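Local coordinates for protein ureidoglycolate hydrolase (Arabidopsis thaliana, PDB 4PXE) that hydrolyses (S)-ureidoglycolate to glyoxylate, ammonia and carbon dioxide with two manganese ions per subunit, a step in plant purine breakdown, at residues A86-S91 and G199-F204; G75-L80 and R127-I132; S149-G154 and S193-K198. One frame throughout, in Å; residues are numbered along the deposited sequence.

Contact 1 of 3, residues A86-S91 and G199-F204; sequences AVATGS and GSYFAF
A88 sets its methyl group squarely over one face of the Y201 ring, a CH-pi contact in which CB stands 3.5 Å from the ring centroid and 6° off the normal. The same CB also touches CD1 of F204, so two aromatic side chains share one small residue. Near the plane of the tyrosine ring, at its edge, lies the carbonyl oxygen of A86. A86 O also accepts F202 N at 2.8 Å, with an angle of 146° at the hydrogen. Farther along, A88 N reaches A203 O at 2.9 Å in an almost straight bond, and the two strands run parallel where A88 faces F204. F204 CG is anti to the backbone N (chi1 174°); CE1 of the ring meets G90 N, and F204 CZ lies 3.6 Å from G90 O, oblique to the ring. G90 adopts backbone angles at which a CB would collide with the carbonyl oxygen of T89. Beside A86, a water accepts from A86 N and donates to S200 O.

In the next shell, the Y201 hydroxyl has E130 as its partner, while R127 makes a cation-pi contact with F202. These are parallel strands of the metal-binding domain of the M20 family, 86-91 running into the manganese ligand H92. Helix 410-429 packs against V87 and F202, helix 379-383 against Y201 and F204, and strand 129-133 pairs parallel with the other edge of 86-91 within a mixed sheet.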
loop_
_atom_site.group_PDB
_atom_site.type_symbol
_atom_site.label_atom_id
_atom_site.label_comp_id
_atom_site.label_asym_id
_atom_site.label_seq_id
_atom_site.Cartn_x
_atom_site.Cartn_y
_atom_site.Cartn_z
ATOM N N ALA A 86 -43.722 -4.481 -11.102
ATOM C CA ALA A 86 -43.137 -3.763 -12.233
ATOM C C ALA A 86 -42.048 -4.573 -12.921
ATOM O O ALA A 86 -41.558 -5.560 -12.383
ATOM C CB ALA A 86 -42.571 -2.432 -11.770
ATOM N N VAL A 87 -41.692 -4.157 -14.132
ATOM C CA VAL A 87 -40.508 -4.691 -14.802
ATOM C C VAL A 87 -39.346 -3.772 -14.471
ATOM O O VAL A 87 -39.410 -2.571 -14.734
ATOM C CB VAL A 87 -40.690 -4.744 -16.328
ATOM C CG1 VAL A 87 -39.531 -5.492 -16.980
ATOM C CG2 VAL A 87 -42.026 -5.400 -16.677
ATOM N N ALA A 88 -38.295 -4.340 -13.879
ATOM C CA ALA A 88 -37.157 -3.555 -13.411
ATOM C C ALA A 88 -35.924 -3.763 -14.281
ATOM O O ALA A 88 -35.740 -4.823 -14.875
ATOM C CB ALA A 88 -36.835 -3.894 -11.949
ATOM N N THR A 89 -35.083 -2.739 -14.342
ATOM C CA THR A 89 -33.804 -2.860 -15.030
ATOM C C THR A 89 -32.819 -1.914 -14.381
ATOM O O THR A 89 -33.208 -0.874 -13.863
ATOM C CB THR A 89 -33.918 -2.537 -16.541
ATOM O OG1 THR A 89 -32.660 -2.796 -17.193
ATOM C CG2 THR A 89 -34.310 -1.072 -16.763
ATOM N N GLY A 90 -31.536 -2.256 -14.405
ATOM C CA GLY A 90 -30.561 -1.330 -13.874
ATOM C C GLY A 90 -29.187 -1.924 -13.692
ATOM O O GLY A 90 -28.947 -3.076 -14.041
ATOM N N SER A 91 -28.291 -1.119 -13.139
ATOM C CA SER A 91 -26.893 -1.500 -12.972
ATOM C C SER A 91 -26.236 -0.520 -12.000
ATOM O O SER A 91 -26.927 0.180 -11.248
ATOM C CB SER A 91 -26.180 -1.506 -14.336
ATOM O OG SER A 91 -24.984 -2.276 -14.316
ATOM N N GLY A 199 -40.898 -11.436 -5.363
ATOM C CA GLY A 199 -41.930 -11.255 -6.369
ATOM C C GLY A 199 -42.446 -9.831 -6.506
ATOM O O GLY A 199 -43.441 -9.597 -7.191
ATOM N N SER A 200 -41.778 -8.870 -5.874
ATOM C CA SER A 200 -42.225 -7.480 -5.969
ATOM C C SER A 200 -41.918 -6.888 -7.346
ATOM O O SER A 200 -42.465 -5.850 -7.722
ATOM C CB SER A 200 -41.621 -6.622 -4.862
ATOM O OG SER A 200 -40.213 -6.667 -4.911
ATOM N N TYR A 201 -41.043 -7.555 -8.093
ATOM C CA TYR A 201 -40.844 -7.231 -9.502
ATOM C C TYR A 201 -41.246 -8.423 -10.363
ATOM O O TYR A 201 -40.973 -9.569 -10.006
ATOM C CB TYR A 201 -39.378 -6.894 -9.780
ATOM C CG TYR A 201 -38.937 -5.538 -9.292
ATOM C CD1 TYR A 201 -39.645 -4.394 -9.625
ATOM C CD2 TYR A 201 -37.798 -5.401 -8.503
ATOM C CE1 TYR A 201 -39.243 -3.142 -9.186
ATOM C CE2 TYR A 201 -37.382 -4.149 -8.051
ATOM C CZ TYR A 201 -38.107 -3.024 -8.397
ATOM O OH TYR A 201 -37.692 -1.781 -7.957
ATOM N N PHE A 202 -41.886 -8.151 -11.499
ATOM C CA PHE A 202 -42.239 -9.180 -12.476
ATOM C C PHE A 202 -40.993 -9.830 -13.081
ATOM O O PHE A 202 -40.937 -11.045 -13.256
ATOM C CB PHE A 202 -43.115 -8.557 -13.575
ATOM C CG PHE A 202 -43.647 -9.543 -14.583
ATOM C CD1 PHE A 202 -44.570 -10.513 -14.212
ATOM C CD2 PHE A 202 -43.270 -9.463 -15.914
ATOM C CE1 PHE A 202 -45.076 -11.402 -15.147
ATOM C CE2 PHE A 202 -43.777 -10.351 -16.856
ATOM C CZ PHE A 202 -44.686 -11.321 -16.466
ATOM N N ALA A 203 -39.988 -9.006 -13.390
ATOM C CA ALA A 203 -38.705 -9.489 -13.884
ATOM C C ALA A 203 -37.691 -8.390 -13.651
ATOM O O ALA A 203 -38.067 -7.232 -13.449
ATOM C CB ALA A 203 -38.782 -9.817 -15.367
ATOM N N PHE A 204 -36.413 -8.770 -13.662
ATOM C CA PHE A 204 -35.296 -7.825 -13.611
ATOM C C PHE A 204 -34.328 -8.089 -14.764
ATOM O O PHE A 204 -33.880 -9.216 -14.956
ATOM C CB PHE A 204 -34.525 -7.920 -12.282
ATOM C CG PHE A 204 -33.292 -7.067 -12.270
ATOM C CD1 PHE A 204 -33.388 -5.712 -12.020
ATOM C CD2 PHE A 204 -32.048 -7.605 -12.565
ATOM C CE1 PHE A 204 -32.265 -4.902 -12.051
ATOM C CE2 PHE A 204 -30.927 -6.803 -12.597
ATOM C CZ PHE A 204 -31.040 -5.453 -12.342
HETATM O O HOH W 1 -42.953 -3.427 -8.547
#

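Contact 2 of 3, residues G75-L80 and R127-I132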
loop_
_atom_site.group_PDB
_atom_site.type_symbol
_atom_site.label_atom_id
_atom_site.label_comp_id
_atom_site.label_asym_id
_atom_site.label_seq_id
_atom_site.Cartn_x
_atom_site.Cartn_y
_atom_site.Cartn_z
ATOM N N GLY A 75 -36.162 4.862 -10.490
ATOM C CA GLY A 75 -36.853 5.776 -11.388
ATOM C C GLY A 75 -37.966 5.056 -12.117
ATOM O O GLY A 75 -37.708 4.220 -12.987
ATOM N N LYS A 76 -39.213 5.364 -11.766
ATOM C CA LYS A 76 -40.351 4.620 -12.305
ATOM C C LYS A 76 -41.175 5.371 -13.356
ATOM O O LYS A 76 -41.456 6.561 -13.217
ATOM C CB LYS A 76 -41.285 4.163 -11.172
ATOM C CG LYS A 76 -42.515 3.414 -11.658
ATOM C CD LYS A 76 -43.379 2.879 -10.525
ATOM C CE LYS A 76 -42.790 1.619 -9.915
ATOM N NZ LYS A 76 -43.754 0.970 -8.948
ATOM N N TRP A 77 -41.529 4.651 -14.414
ATOM C CA TRP A 77 -42.523 5.096 -15.381
ATOM C C TRP A 77 -43.794 4.317 -15.053
ATOM O O TRP A 77 -43.846 3.099 -15.240
ATOM C CB TRP A 77 -42.020 4.798 -16.800
ATOM C CG TRP A 77 -42.937 5.156 -17.940
ATOM C CD1 TRP A 77 -44.150 5.779 -17.870
ATOM C CD2 TRP A 77 -42.703 4.888 -19.327
ATOM N NE1 TRP A 77 -44.681 5.923 -19.135
ATOM C CE2 TRP A 77 -43.812 5.380 -20.045
ATOM C CE3 TRP A 77 -41.660 4.276 -20.032
ATOM C CZ2 TRP A 77 -43.908 5.281 -21.434
ATOM C CZ3 TRP A 77 -41.755 4.176 -21.406
ATOM C CH2 TRP A 77 -42.873 4.673 -22.094
ATOM N N ASP A 78 -44.805 5.016 -14.532
ATOM C CA ASP A 78 -46.042 4.373 -14.093
ATOM C C ASP A 78 -46.821 3.802 -15.269
ATOM O O ASP A 78 -47.064 4.492 -16.257
ATOM C CB ASP A 78 -46.947 5.368 -13.360
ATOM C CG ASP A 78 -46.345 5.873 -12.071
ATOM O OD1 ASP A 78 -46.640 7.033 -11.713
ATOM O OD2 ASP A 78 -45.596 5.122 -11.407
ATOM N N GLY A 79 -47.221 2.544 -15.152
ATOM C CA GLY A 79 -47.988 1.895 -16.197
ATOM C C GLY A 79 -49.487 2.080 -16.022
ATOM O O GLY A 79 -49.944 2.692 -15.053
ATOM N N LEU A 80 -50.241 1.534 -16.971
ATOM C CA LEU A 80 -51.704 1.562 -16.942
ATOM C C LEU A 80 -52.246 0.755 -15.771
ATOM O O LEU A 80 -53.334 1.037 -15.262
ATOM C CB LEU A 80 -52.264 1.003 -18.251
ATOM C CG LEU A 80 -52.087 1.856 -19.505
ATOM C CD1 LEU A 80 -52.463 1.064 -20.753
ATOM C CD2 LEU A 80 -52.916 3.125 -19.401
ATOM N N ARG A 127 -47.664 -2.955 -17.144
ATOM C CA ARG A 127 -46.830 -2.937 -15.948
ATOM C C ARG A 127 -45.891 -1.747 -15.997
ATOM O O ARG A 127 -45.367 -1.410 -17.063
ATOM C CB ARG A 127 -45.980 -4.201 -15.864
ATOM C CG ARG A 127 -46.783 -5.446 -15.690
ATOM C CD ARG A 127 -45.878 -6.634 -15.533
ATOM N NE ARG A 127 -46.667 -7.817 -15.227
ATOM C CZ ARG A 127 -47.281 -8.528 -16.152
ATOM N NH1 ARG A 127 -47.177 -8.145 -17.414
ATOM N NH2 ARG A 127 -47.994 -9.600 -15.821
ATOM N N SER A 128 -45.664 -1.124 -14.845
ATOM C CA SER A 128 -44.720 -0.023 -14.754
ATOM C C SER A 128 -43.333 -0.515 -15.108
ATOM O O SER A 128 -43.038 -1.708 -14.992
ATOM C CB SER A 128 -44.700 0.553 -13.339
ATOM O OG SER A 128 -45.983 1.066 -13.004
ATOM N N LEU A 129 -42.495 0.410 -15.556
ATOM C CA LEU A 129 -41.080 0.124 -15.738
ATOM C C LEU A 129 -40.300 0.892 -14.688
ATOM O O LEU A 129 -40.600 2.052 -14.413
ATOM C CB LEU A 129 -40.633 0.530 -17.146
ATOM C CG LEU A 129 -41.428 -0.052 -18.317
ATOM C CD1 LEU A 129 -40.836 0.443 -19.625
ATOM C CD2 LEU A 129 -41.449 -1.574 -18.270
ATOM N N GLU A 130 -39.288 0.255 -14.099
ATOM C CA GLU A 130 -38.500 0.938 -13.080
ATOM C C GLU A 130 -37.006 0.712 -13.263
ATOM O O GLU A 130 -36.554 -0.431 -13.362
ATOM C CB GLU A 130 -38.950 0.530 -11.673
ATOM C CG GLU A 130 -38.348 1.384 -10.563
ATOM C CD GLU A 130 -39.100 1.252 -9.241
ATOM O OE1 GLU A 130 -39.349 0.111 -8.802
ATOM O OE2 GLU A 130 -39.448 2.296 -8.652
ATOM N N ILE A 131 -36.263 1.814 -13.313
ATOM C CA ILE A 131 -34.817 1.779 -13.433
ATOM C C ILE A 131 -34.201 1.831 -12.046
ATOM O O ILE A 131 -34.573 2.670 -11.220
ATOM C CB ILE A 131 -34.294 2.972 -14.239
ATOM C CG1 ILE A 131 -34.925 2.992 -15.630
ATOM C CG2 ILE A 131 -32.764 2.913 -14.335
ATOM C CD1 ILE A 131 -34.429 4.127 -16.481
ATOM N N ILE A 132 -33.251 0.939 -11.794
ATOM C CA ILE A 132 -32.548 0.906 -10.521
ATOM C C ILE A 132 -31.087 1.272 -10.722
ATOM O O ILE A 132 -30.376 0.635 -11.507
ATOM C CB ILE A 132 -32.611 -0.487 -9.860
ATOM C CG1 ILE A 132 -34.060 -0.957 -9.694
ATOM C CG2 ILE A 132 -31.908 -0.457 -8.514
ATOM C CD1 ILE A 132 -34.180 -2.379 -9.200
HETATM O O HOH W 2 -41.736 -0.806 -7.887
HETATM O O HOH W 3 -46.289 0.962 -10.394
#
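K76 and E130 face each other as a non-hydrogen-bonded pair of two antiparallel strands, and the lysine side chain passes over S128 as well as the glutamate. K76 CB lies 3.6 Å from E130 OE2. CG, anti to the backbone N, sits near L129 O and the CB of S128. K76 CD stays beside that serine, 3.9 Å from S128 CB. The chain then bends at chi3 (-78°), and CE comes back to E130, meeting OE2 and the carboxylate carbon. K76 NZ stops 4.5 Å from E130 OE1, beyond a salt bridge. Water closes the gap: one molecule accepts from NZ and donates to OE1, and a second accepts from NZ and is hydrogen-bonded to S128 OG. The ammonium is thus tied to both neighbours through solvent, and the nearby carboxylate would probably help to stabilise its charge. E130 OE1 has a further partner in Y201.

Backbone bonds run in both directions between G75 and I131 and between W77 and L129. Past W77 and L129 the backbone pairing stops although the chains stay close, and S128 OG accepts G79 N at 2.9 Å, with an angle of 161° at the hydrogen. A side chain at G79 would run into the R127-S128 peptide. On the face away from K76, W77 and L129 lie side by side, CE3 of the indole 3.9 Å from CD1 of the leucine.

This is the antiparallel part of the mixed sheet of the M20 metal-binding domain. Helix 105-120 packs on the second face, its I115 touching both W77 and I131 and its K119 making a cation-pi contact with W77. Strand 86-91 flanks 129-133 as the next strand of the sheet.

Contact 3 of 3, residues S149-G154 and S193-K198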
loop_
_atom_site.group_PDB
_atom_site.type_symbol
_atom_site.label_atom_id
_atom_site.label_comp_id
_atom_site.label_asym_id
_atom_site.label_seq_id
_atom_site.Cartn_x
_atom_site.Cartn_y
_atom_site.Cartn_z
ATOM N N SER A 149 -27.706 -4.585 -3.885
ATOM C CA SER A 149 -28.585 -5.671 -4.299
ATOM C C SER A 149 -28.625 -6.826 -3.292
ATOM O O SER A 149 -29.642 -7.519 -3.193
ATOM C CB SER A 149 -28.255 -6.158 -5.718
ATOM O OG SER A 149 -26.897 -6.564 -5.817
ATOM N N ARG A 150 -27.539 -7.035 -2.548
ATOM C CA ARG A 150 -27.568 -8.036 -1.479
ATOM C C ARG A 150 -28.588 -7.630 -0.420
ATOM O O ARG A 150 -29.270 -8.487 0.156
ATOM C CB ARG A 150 -26.199 -8.202 -0.824
ATOM C CG ARG A 150 -25.160 -8.949 -1.647
ATOM C CD ARG A 150 -23.840 -8.967 -0.857
ATOM N NE ARG A 150 -22.694 -9.473 -1.610
ATOM C CZ ARG A 150 -22.367 -10.755 -1.704
ATOM N NH1 ARG A 150 -23.112 -11.687 -1.103
ATOM N NH2 ARG A 150 -21.295 -11.113 -2.400
ATOM N N LEU A 151 -28.689 -6.327 -0.166
ATOM C CA LEU A 151 -29.702 -5.811 0.757
ATOM C C LEU A 151 -31.107 -5.887 0.179
ATOM O O LEU A 151 -32.041 -6.285 0.872
ATOM C CB LEU A 151 -29.384 -4.380 1.191
ATOM C CG LEU A 151 -28.226 -4.225 2.178
ATOM C CD1 LEU A 151 -27.919 -2.757 2.405
ATOM C CD2 LEU A 151 -28.528 -4.919 3.507
ATOM N N LEU A 152 -31.276 -5.511 -1.084
ATOM C CA LEU A 152 -32.594 -5.636 -1.705
ATOM C C LEU A 152 -33.072 -7.084 -1.641
ATOM O O LEU A 152 -34.264 -7.342 -1.450
ATOM C CB LEU A 152 -32.572 -5.137 -3.155
ATOM C CG LEU A 152 -32.284 -3.643 -3.312
ATOM C CD1 LEU A 152 -32.000 -3.302 -4.768
ATOM C CD2 LEU A 152 -33.447 -2.817 -2.808
ATOM N N ALA A 153 -32.143 -8.025 -1.773
ATOM C CA ALA A 153 -32.466 -9.445 -1.722
ATOM C C ALA A 153 -32.607 -10.012 -0.302
ATOM O O ALA A 153 -32.763 -11.221 -0.131
ATOM C CB ALA A 153 -31.450 -10.251 -2.530
ATOM N N GLY A 154 -32.529 -9.148 0.705
ATOM C CA GLY A 154 -32.907 -9.522 2.060
ATOM C C GLY A 154 -31.851 -10.140 2.965
ATOM O O GLY A 154 -32.190 -10.922 3.857
ATOM N N SER A 193 -35.591 -1.974 6.074
ATOM C CA SER A 193 -36.425 -1.144 5.212
ATOM C C SER A 193 -36.039 -1.283 3.741
ATOM O O SER A 193 -36.838 -1.008 2.851
ATOM C CB SER A 193 -36.303 0.326 5.619
ATOM O OG SER A 193 -34.987 0.807 5.381
ATOM N N VAL A 194 -34.804 -1.708 3.497
ATOM C CA VAL A 194 -34.275 -1.819 2.140
ATOM C C VAL A 194 -34.779 -3.083 1.441
ATOM O O VAL A 194 -34.916 -3.116 0.213
ATOM C CB VAL A 194 -32.725 -1.789 2.165
ATOM C CG1 VAL A 194 -32.137 -2.034 0.772
ATOM C CG2 VAL A 194 -32.241 -0.462 2.709
ATOM N N PHE A 195 -35.071 -4.115 2.230
ATOM C CA PHE A 195 -35.445 -5.426 1.705
ATOM C C PHE A 195 -36.659 -5.343 0.786
ATOM O O PHE A 195 -37.661 -4.708 1.127
ATOM C CB PHE A 195 -35.798 -6.398 2.842
ATOM C CG PHE A 195 -34.663 -6.708 3.783
ATOM C CD1 PHE A 195 -33.392 -6.196 3.584
ATOM C CD2 PHE A 195 -34.879 -7.537 4.875
ATOM C CE1 PHE A 195 -32.366 -6.493 4.456
ATOM C CE2 PHE A 195 -33.855 -7.840 5.751
ATOM C CZ PHE A 195 -32.595 -7.318 5.538
ATOM N N LEU A 196 -36.574 -6.005 -0.365
ATOM C CA LEU A 196 -37.729 -6.133 -1.244
ATOM C C LEU A 196 -38.417 -7.459 -0.981
ATOM O O LEU A 196 -37.766 -8.486 -0.790
ATOM C CB LEU A 196 -37.317 -6.069 -2.717
ATOM C CG LEU A 196 -36.584 -4.809 -3.158
ATOM C CD1 LEU A 196 -36.358 -4.849 -4.658
ATOM C CD2 LEU A 196 -37.355 -3.565 -2.743
ATOM N N LYS A 197 -39.742 -7.432 -0.979
ATOM C CA LYS A 197 -40.515 -8.657 -0.893
ATOM C C LYS A 197 -40.256 -9.492 -2.145
ATOM O O LYS A 197 -40.112 -8.954 -3.242
ATOM C CB LYS A 197 -42.001 -8.323 -0.772
ATOM C CG LYS A 197 -42.744 -9.144 0.269
ATOM C CD LYS A 197 -43.356 -10.391 -0.345
ATOM C CE LYS A 197 -44.474 -10.030 -1.312
ATOM N NZ LYS A 197 -45.579 -9.286 -0.640
ATOM N N LYS A 198 -40.180 -10.806 -1.977
ATOM C CA LYS A 198 -40.012 -11.700 -3.109
ATOM C C LYS A 198 -41.192 -11.542 -4.071
ATOM O O LYS A 198 -42.345 -11.495 -3.642
ATOM C CB LYS A 198 -39.906 -13.141 -2.617
ATOM C CG LYS A 198 -39.647 -14.154 -3.708
ATOM C CD LYS A 198 -39.128 -15.451 -3.118
ATOM C CE LYS A 198 -38.786 -16.441 -4.215
ATOM N NZ LYS A 198 -37.819 -15.851 -5.183
#
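L152 and L196 lie side by side and point the same way, CD2 of the first 3.7 Å from CG of the second. This is the closely packed part of the contact. The same CD2 also meets the carbonyl oxygen and CG1 of V194, and CG1 of V194 reaches the CB of L151 at 3.6 Å. Next to this group, L196 N donates to L152 O at 2.9 Å, nearly straight and on a lone pair of the carbonyl, which gives the last turn of the helix a partner from the loop.

The other side, at the partly exposed F195 and G154, is held by fewer side-chain contacts, chiefly by one face of the F195 ring. G154 ends the helix in a Schellman motif, its positive phi suited to glycine and its N bonded back to L151 O. G154 CA lies over the centre of the F195 ring in a CH-pi contact, 3.7 Å from the centroid. Chi1 of -63° puts F195 CG beside its own backbone N; F195 CD1 lies 3.0 Å from L151 O, which is oblique to the ring. An alanine in place of F195 would probably leave the CA of G154 without its aromatic cover and open a gap beside the helix end, although the L196-L152 backbone bond need not be lost.

The contact joins the C-terminal end of helix 147-152 to the loop that leads into strand 201-209. Helix 156-164, next in the chain, packs on L151 through L158 and L162 and on F195 through K156.

How the contacts relate
Contacts 1 and 2 share one sheet, in which strand 129-133 lies between 73-77 and 86-91; their centres are 9 Å apart. They meet directly where Y201 OH is hydrogen-bonded to E130 OE1 at 2.7 Å and where I132 N lies 2.8 Å from T89 O. Contact 3, nested in the chain between the segments of contact 1, touches it through L196 CD1 and Y201 CE2 at 3.6 Å, but does not touch contact 2. Strand 86-91 leads straight to the manganese ligand H92: a bound manganese is about 11 Å from G90, and glyoxylate about 12 Å from the F204 side chain. In contact 3, the L152 side chain is about 10 Å from that of substrate-binding E137.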